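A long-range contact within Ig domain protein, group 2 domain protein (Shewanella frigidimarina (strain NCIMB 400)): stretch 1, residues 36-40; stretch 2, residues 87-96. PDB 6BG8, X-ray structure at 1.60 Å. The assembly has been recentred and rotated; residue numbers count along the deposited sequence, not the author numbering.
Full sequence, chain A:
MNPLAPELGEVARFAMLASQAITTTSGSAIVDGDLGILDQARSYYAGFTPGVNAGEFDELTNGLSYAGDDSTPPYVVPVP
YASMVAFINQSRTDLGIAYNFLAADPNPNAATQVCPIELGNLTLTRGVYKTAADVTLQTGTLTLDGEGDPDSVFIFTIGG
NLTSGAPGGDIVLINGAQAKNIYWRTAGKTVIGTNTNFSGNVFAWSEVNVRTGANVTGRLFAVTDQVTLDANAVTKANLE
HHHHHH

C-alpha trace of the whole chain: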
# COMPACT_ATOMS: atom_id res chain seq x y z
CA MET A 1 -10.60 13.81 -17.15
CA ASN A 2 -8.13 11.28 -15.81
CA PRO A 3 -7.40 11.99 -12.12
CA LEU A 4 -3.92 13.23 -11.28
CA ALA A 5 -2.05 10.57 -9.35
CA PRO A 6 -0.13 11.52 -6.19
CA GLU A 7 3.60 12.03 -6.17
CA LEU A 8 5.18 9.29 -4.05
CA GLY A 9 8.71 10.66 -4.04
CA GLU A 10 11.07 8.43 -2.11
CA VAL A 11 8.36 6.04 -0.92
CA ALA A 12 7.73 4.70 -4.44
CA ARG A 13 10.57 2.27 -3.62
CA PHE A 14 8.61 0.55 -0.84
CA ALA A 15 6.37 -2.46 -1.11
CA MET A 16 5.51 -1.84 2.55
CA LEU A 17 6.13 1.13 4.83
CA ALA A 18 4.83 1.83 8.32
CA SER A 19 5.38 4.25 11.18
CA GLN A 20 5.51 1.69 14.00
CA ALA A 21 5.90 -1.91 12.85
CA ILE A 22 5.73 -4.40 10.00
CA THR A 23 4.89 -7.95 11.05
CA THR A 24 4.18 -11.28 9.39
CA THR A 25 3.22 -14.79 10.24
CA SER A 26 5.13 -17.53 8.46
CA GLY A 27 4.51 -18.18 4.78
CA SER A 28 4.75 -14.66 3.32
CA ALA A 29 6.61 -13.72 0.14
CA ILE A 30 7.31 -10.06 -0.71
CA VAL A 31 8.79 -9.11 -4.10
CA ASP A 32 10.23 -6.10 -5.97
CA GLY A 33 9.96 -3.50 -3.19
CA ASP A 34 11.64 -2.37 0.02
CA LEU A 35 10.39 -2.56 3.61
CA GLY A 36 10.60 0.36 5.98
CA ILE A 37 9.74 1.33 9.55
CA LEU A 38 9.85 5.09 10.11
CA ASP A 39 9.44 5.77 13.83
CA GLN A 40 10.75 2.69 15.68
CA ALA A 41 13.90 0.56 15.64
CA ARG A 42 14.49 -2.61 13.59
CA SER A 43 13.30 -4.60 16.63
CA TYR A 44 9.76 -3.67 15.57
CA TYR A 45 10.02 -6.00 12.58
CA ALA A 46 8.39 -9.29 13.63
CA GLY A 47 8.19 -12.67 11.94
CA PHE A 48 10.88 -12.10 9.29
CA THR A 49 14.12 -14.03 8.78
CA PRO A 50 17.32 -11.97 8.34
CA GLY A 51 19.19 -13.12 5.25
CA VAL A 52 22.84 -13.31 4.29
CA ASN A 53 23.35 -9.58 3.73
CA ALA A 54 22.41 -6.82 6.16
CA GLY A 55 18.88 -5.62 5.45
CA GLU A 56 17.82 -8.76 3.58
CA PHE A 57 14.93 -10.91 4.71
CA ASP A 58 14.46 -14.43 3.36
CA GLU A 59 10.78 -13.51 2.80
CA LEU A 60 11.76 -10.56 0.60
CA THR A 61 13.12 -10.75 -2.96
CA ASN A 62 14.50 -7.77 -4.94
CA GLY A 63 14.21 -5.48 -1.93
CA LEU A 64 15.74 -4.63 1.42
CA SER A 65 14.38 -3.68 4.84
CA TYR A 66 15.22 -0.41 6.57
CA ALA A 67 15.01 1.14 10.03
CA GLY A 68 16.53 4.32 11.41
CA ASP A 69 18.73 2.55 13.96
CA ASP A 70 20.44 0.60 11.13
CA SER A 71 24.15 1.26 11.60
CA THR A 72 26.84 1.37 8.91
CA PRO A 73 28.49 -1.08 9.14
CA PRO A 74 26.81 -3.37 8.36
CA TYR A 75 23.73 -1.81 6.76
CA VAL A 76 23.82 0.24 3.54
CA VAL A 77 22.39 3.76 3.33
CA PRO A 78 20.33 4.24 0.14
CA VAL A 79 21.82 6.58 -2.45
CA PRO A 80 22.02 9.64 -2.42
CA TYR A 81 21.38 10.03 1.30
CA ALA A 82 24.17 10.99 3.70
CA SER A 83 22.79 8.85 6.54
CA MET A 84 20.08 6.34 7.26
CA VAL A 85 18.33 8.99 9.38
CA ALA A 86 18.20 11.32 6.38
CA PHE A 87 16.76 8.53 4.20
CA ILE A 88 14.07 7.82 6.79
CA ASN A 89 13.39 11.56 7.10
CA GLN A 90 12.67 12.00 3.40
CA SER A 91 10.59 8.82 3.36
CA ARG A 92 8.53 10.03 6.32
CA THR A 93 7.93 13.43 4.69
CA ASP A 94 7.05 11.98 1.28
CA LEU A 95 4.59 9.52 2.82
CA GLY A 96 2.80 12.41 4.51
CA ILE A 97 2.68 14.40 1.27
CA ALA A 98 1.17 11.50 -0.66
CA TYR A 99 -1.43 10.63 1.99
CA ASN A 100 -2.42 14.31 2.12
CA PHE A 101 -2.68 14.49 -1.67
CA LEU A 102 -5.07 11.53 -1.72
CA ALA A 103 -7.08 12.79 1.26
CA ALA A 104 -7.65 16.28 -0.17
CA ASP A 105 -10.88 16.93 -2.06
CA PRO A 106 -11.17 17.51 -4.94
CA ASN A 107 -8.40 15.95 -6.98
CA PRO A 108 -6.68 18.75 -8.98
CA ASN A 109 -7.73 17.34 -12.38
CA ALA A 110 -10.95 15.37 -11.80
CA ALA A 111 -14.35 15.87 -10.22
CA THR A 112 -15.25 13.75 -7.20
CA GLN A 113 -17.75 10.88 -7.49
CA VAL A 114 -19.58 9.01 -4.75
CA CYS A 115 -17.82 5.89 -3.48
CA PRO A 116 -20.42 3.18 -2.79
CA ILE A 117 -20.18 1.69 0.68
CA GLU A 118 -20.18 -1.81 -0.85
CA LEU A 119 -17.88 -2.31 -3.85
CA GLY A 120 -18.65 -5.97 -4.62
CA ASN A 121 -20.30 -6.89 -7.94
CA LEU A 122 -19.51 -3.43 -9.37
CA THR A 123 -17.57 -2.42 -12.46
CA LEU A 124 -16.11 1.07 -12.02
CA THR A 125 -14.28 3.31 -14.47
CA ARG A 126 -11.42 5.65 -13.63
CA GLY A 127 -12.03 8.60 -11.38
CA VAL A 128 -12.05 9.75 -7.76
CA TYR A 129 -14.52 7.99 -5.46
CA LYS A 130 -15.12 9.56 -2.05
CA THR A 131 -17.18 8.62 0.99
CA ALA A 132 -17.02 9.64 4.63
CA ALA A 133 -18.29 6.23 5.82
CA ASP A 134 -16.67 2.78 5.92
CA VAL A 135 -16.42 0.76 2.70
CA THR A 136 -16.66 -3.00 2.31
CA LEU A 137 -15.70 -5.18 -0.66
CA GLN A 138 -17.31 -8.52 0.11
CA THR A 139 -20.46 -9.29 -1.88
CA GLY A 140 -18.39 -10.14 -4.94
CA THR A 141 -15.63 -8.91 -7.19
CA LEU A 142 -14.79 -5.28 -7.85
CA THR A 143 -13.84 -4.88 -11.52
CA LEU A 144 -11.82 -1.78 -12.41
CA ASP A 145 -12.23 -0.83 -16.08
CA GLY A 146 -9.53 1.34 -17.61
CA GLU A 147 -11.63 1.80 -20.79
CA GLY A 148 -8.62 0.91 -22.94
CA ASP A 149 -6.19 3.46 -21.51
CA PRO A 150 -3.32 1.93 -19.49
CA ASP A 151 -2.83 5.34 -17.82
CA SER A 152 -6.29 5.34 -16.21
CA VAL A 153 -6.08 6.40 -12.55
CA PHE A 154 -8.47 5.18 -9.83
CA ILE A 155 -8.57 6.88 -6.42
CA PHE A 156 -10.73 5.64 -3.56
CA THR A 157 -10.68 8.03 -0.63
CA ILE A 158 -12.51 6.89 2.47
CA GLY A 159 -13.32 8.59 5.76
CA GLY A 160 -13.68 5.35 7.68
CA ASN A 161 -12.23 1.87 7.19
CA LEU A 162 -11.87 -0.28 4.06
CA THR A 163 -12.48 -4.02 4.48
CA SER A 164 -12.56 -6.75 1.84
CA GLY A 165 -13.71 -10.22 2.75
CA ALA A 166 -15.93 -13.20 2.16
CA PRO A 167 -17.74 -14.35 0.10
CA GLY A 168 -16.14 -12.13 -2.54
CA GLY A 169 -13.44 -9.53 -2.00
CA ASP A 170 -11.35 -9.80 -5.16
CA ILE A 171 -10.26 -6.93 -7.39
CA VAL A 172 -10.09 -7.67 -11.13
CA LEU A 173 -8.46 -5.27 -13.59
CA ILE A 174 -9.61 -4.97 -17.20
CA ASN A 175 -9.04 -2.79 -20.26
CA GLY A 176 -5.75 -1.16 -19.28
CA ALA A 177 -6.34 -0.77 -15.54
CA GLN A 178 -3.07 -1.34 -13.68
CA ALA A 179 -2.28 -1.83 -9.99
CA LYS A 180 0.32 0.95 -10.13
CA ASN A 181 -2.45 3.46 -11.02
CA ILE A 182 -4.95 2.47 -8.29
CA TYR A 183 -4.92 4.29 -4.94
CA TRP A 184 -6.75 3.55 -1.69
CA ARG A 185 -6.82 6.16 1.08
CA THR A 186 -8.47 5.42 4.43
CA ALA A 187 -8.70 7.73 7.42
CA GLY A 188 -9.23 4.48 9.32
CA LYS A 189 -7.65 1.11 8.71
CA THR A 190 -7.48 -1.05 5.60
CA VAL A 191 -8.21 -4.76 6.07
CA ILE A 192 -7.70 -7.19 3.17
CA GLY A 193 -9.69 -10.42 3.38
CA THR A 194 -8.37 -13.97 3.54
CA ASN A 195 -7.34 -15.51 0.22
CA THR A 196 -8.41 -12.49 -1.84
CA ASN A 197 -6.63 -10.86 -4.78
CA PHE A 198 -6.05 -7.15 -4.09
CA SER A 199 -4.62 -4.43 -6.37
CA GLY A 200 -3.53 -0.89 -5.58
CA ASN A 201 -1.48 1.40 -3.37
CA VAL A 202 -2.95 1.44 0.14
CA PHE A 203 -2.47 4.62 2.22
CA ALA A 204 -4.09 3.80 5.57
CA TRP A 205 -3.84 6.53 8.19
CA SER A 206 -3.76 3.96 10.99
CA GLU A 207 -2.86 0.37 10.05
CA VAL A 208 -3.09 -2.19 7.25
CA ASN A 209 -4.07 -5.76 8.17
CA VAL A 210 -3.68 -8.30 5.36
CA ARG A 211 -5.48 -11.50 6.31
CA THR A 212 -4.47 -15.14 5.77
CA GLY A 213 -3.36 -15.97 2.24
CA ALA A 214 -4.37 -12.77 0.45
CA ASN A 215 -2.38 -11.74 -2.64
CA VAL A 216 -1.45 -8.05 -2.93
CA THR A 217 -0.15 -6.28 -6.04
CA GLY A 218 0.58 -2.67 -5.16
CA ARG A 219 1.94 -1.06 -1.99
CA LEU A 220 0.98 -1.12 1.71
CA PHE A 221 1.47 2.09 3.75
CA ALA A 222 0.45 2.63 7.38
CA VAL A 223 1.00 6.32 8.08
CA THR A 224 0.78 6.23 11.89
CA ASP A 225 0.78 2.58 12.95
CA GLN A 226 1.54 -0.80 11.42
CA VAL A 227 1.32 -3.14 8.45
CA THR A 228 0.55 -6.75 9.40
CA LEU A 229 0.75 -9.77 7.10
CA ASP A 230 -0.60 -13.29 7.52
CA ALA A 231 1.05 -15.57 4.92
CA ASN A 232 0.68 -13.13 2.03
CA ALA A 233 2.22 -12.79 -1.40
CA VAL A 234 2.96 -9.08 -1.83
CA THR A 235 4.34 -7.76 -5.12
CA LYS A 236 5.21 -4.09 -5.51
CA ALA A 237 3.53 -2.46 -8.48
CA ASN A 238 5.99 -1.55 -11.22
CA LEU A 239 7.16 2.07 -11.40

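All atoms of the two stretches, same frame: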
# COMPACT_ATOMS: atom_id res chain seq x y z
N GLY A 36 10.11 -0.68 5.11
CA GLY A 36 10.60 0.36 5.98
C GLY A 36 9.74 0.58 7.20
O GLY A 36 8.51 0.50 7.12
N ILE A 37 10.39 0.85 8.34
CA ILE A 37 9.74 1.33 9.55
C ILE A 37 10.31 2.72 9.83
O ILE A 37 11.53 2.91 9.81
CB ILE A 37 9.97 0.39 10.75
CG1 ILE A 37 9.39 -1.00 10.45
CG2 ILE A 37 9.38 0.98 12.01
CD1 ILE A 37 9.73 -2.07 11.50
N LEU A 38 9.42 3.70 10.05
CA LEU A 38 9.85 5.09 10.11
C LEU A 38 10.15 5.59 11.51
O LEU A 38 11.02 6.46 11.67
CB LEU A 38 8.78 6.00 9.49
CG LEU A 38 8.42 5.79 8.02
CD1 LEU A 38 7.16 6.57 7.69
CD2 LEU A 38 9.55 6.21 7.08
N ASP A 39 9.42 5.11 12.53
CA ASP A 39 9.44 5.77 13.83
C ASP A 39 9.74 4.81 14.97
O ASP A 39 9.46 5.15 16.13
CB ASP A 39 8.12 6.50 14.09
CG ASP A 39 7.83 7.56 13.05
OD1 ASP A 39 8.65 8.48 12.90
OD2 ASP A 39 6.79 7.45 12.37
N GLN A 40 10.28 3.63 14.67
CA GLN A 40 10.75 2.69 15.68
C GLN A 40 11.96 1.95 15.13
O GLN A 40 12.24 1.98 13.93
CB GLN A 40 9.68 1.68 16.10
CG GLN A 40 8.40 2.27 16.71
CD GLN A 40 8.58 2.80 18.14
OE1 GLN A 40 9.68 2.75 18.70
NE2 GLN A 40 7.51 3.33 18.72
N PHE A 87 17.61 9.32 5.10
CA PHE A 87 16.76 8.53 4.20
C PHE A 87 15.39 8.32 4.81
O PHE A 87 14.36 8.46 4.12
CB PHE A 87 17.44 7.19 3.90
CG PHE A 87 16.51 6.16 3.30
CD1 PHE A 87 16.00 6.32 2.02
CD2 PHE A 87 16.18 5.02 4.02
CE1 PHE A 87 15.15 5.37 1.47
CE2 PHE A 87 15.34 4.05 3.47
CZ PHE A 87 14.82 4.24 2.19
N ILE A 88 15.34 7.98 6.10
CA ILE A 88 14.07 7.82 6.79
C ILE A 88 13.32 9.15 6.84
O ILE A 88 12.09 9.19 6.71
CB ILE A 88 14.30 7.25 8.20
CG1 ILE A 88 14.90 5.82 8.15
CG2 ILE A 88 13.02 7.35 9.05
CD1 ILE A 88 13.95 4.76 7.62
N ASN A 89 14.04 10.26 7.03
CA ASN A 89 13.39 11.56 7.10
C ASN A 89 12.65 11.89 5.82
O ASN A 89 11.50 12.35 5.84
CB ASN A 89 14.42 12.65 7.40
CG ASN A 89 14.84 12.64 8.84
OD1 ASN A 89 14.20 12.00 9.68
ND2 ASN A 89 15.93 13.34 9.14
N GLN A 90 13.32 11.71 4.67
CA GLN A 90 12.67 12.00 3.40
C GLN A 90 11.52 11.04 3.15
O GLN A 90 10.48 11.45 2.62
CB GLN A 90 13.68 11.95 2.25
CG GLN A 90 13.15 12.62 0.99
CD GLN A 90 12.86 14.10 1.22
OE1 GLN A 90 13.77 14.87 1.56
NE2 GLN A 90 11.61 14.49 1.05
N SER A 91 11.68 9.77 3.53
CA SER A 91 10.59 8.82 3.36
C SER A 91 9.39 9.21 4.20
O SER A 91 8.25 9.17 3.73
CB SER A 91 11.07 7.41 3.70
OG SER A 91 12.05 6.98 2.76
N ARG A 92 9.63 9.62 5.45
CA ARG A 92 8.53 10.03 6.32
C ARG A 92 7.80 11.24 5.73
O ARG A 92 6.57 11.27 5.70
CB ARG A 92 9.05 10.34 7.73
CG ARG A 92 7.95 10.64 8.74
CD ARG A 92 8.49 11.13 10.09
NE ARG A 92 9.40 10.18 10.74
CZ ARG A 92 10.72 10.32 10.78
NH1 ARG A 92 11.29 11.35 10.18
NH2 ARG A 92 11.49 9.42 11.40
N THR A 93 8.56 12.24 5.26
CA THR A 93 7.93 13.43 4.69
C THR A 93 7.13 13.08 3.44
O THR A 93 5.97 13.50 3.29
CB THR A 93 9.01 14.47 4.38
OG1 THR A 93 9.63 14.89 5.60
CG2 THR A 93 8.43 15.68 3.66
N ASP A 94 7.72 12.29 2.54
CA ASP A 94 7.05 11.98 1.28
C ASP A 94 5.81 11.12 1.49
O ASP A 94 4.84 11.25 0.73
CB ASP A 94 8.03 11.31 0.31
CG ASP A 94 9.11 12.26 -0.17
OD1 ASP A 94 9.09 13.45 0.22
OD2 ASP A 94 10.01 11.81 -0.91
N LEU A 95 5.81 10.25 2.50
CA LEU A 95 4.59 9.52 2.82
C LEU A 95 3.48 10.49 3.21
O LEU A 95 2.35 10.39 2.73
CB LEU A 95 4.83 8.52 3.95
CG LEU A 95 3.62 7.73 4.45
CD1 LEU A 95 2.89 7.03 3.30
CD2 LEU A 95 4.07 6.70 5.49
N GLY A 96 3.81 11.45 4.08
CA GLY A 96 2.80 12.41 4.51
C GLY A 96 2.25 13.22 3.36
O GLY A 96 1.04 13.44 3.28

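Where the strand ending at I37 gives way to a loop, the chain runs against one side of the helix that contains residues 87-96, and R92 donates every hydrogen bond that crosses between the two stretches. R92 points its CA-to-CB bond toward the loop and extends through t, t and m rotamers, so that its guanidinium reaches two acceptors on consecutive residues. R92 NE donates to D39 OD1 at 2.8 Å, a hydrogen bond that is also a salt bridge. R92 NH2 donates to the backbone carbonyl L38 O at 3.0 Å; its approach to D39 OD1, at 3.3 Å and an angle of 127°, is only a weak hydrogen bond. Both acceptors lie at the edge of the guanidinium, near its plane, where the N-H bonds are directed.

The third nitrogen is satisfied within the helix: R92 NH1 donates to N89 OD1 at 3.0 Å, with a nearly straight angle of 161°. N89 does not touch the loop, but its amide oxygen helps hold the arginine in place from one turn earlier. Arginine suits this position because its several donors can serve a carboxylate, a peptide carbonyl and a side-chain amide at once. Aspartate suits its own because its carboxylate balances the arginine's positive charge, with OD1 accepting from R92 while OD2 is hydrogen-bonded elsewhere in the structure. The L38 carbonyl matters too: it belongs to the loop, and R92 supplies it with a donor.

Beside this polar cluster lies an apolar patch centred on L38, which has more of its surface covered by the helix than any other loop residue has. Its CA-to-CB bond runs sideways, but the end of the side chain comes nearer, and a branched leucine can meet several helix residues. L38 CD1 packs on L95 CD2 at 3.8 Å, while L38 CD2 lies 3.9 Å from S91 CB and 4.1 Å from I88 CG2. I88, S91, R92 and L95 recur at the three- and four-residue spacing that brings side chains to the same side of a helix, and all four point toward the loop. I88 also meets the backbone, its CG2 lying 3.4 Å from L38 O and its CD1 3.8 Å from I37 O.

A serine in this buried setting needs a partner for its hydroxyl, and S91 OG finds one in its own helix, donating to F87 O at 3.1 Å. F87 O also accepts the backbone hydrogen bond from S91 N at 3.0 Å. S91 therefore presents CB to L38 while its hydroxyl is satisfied within the helix.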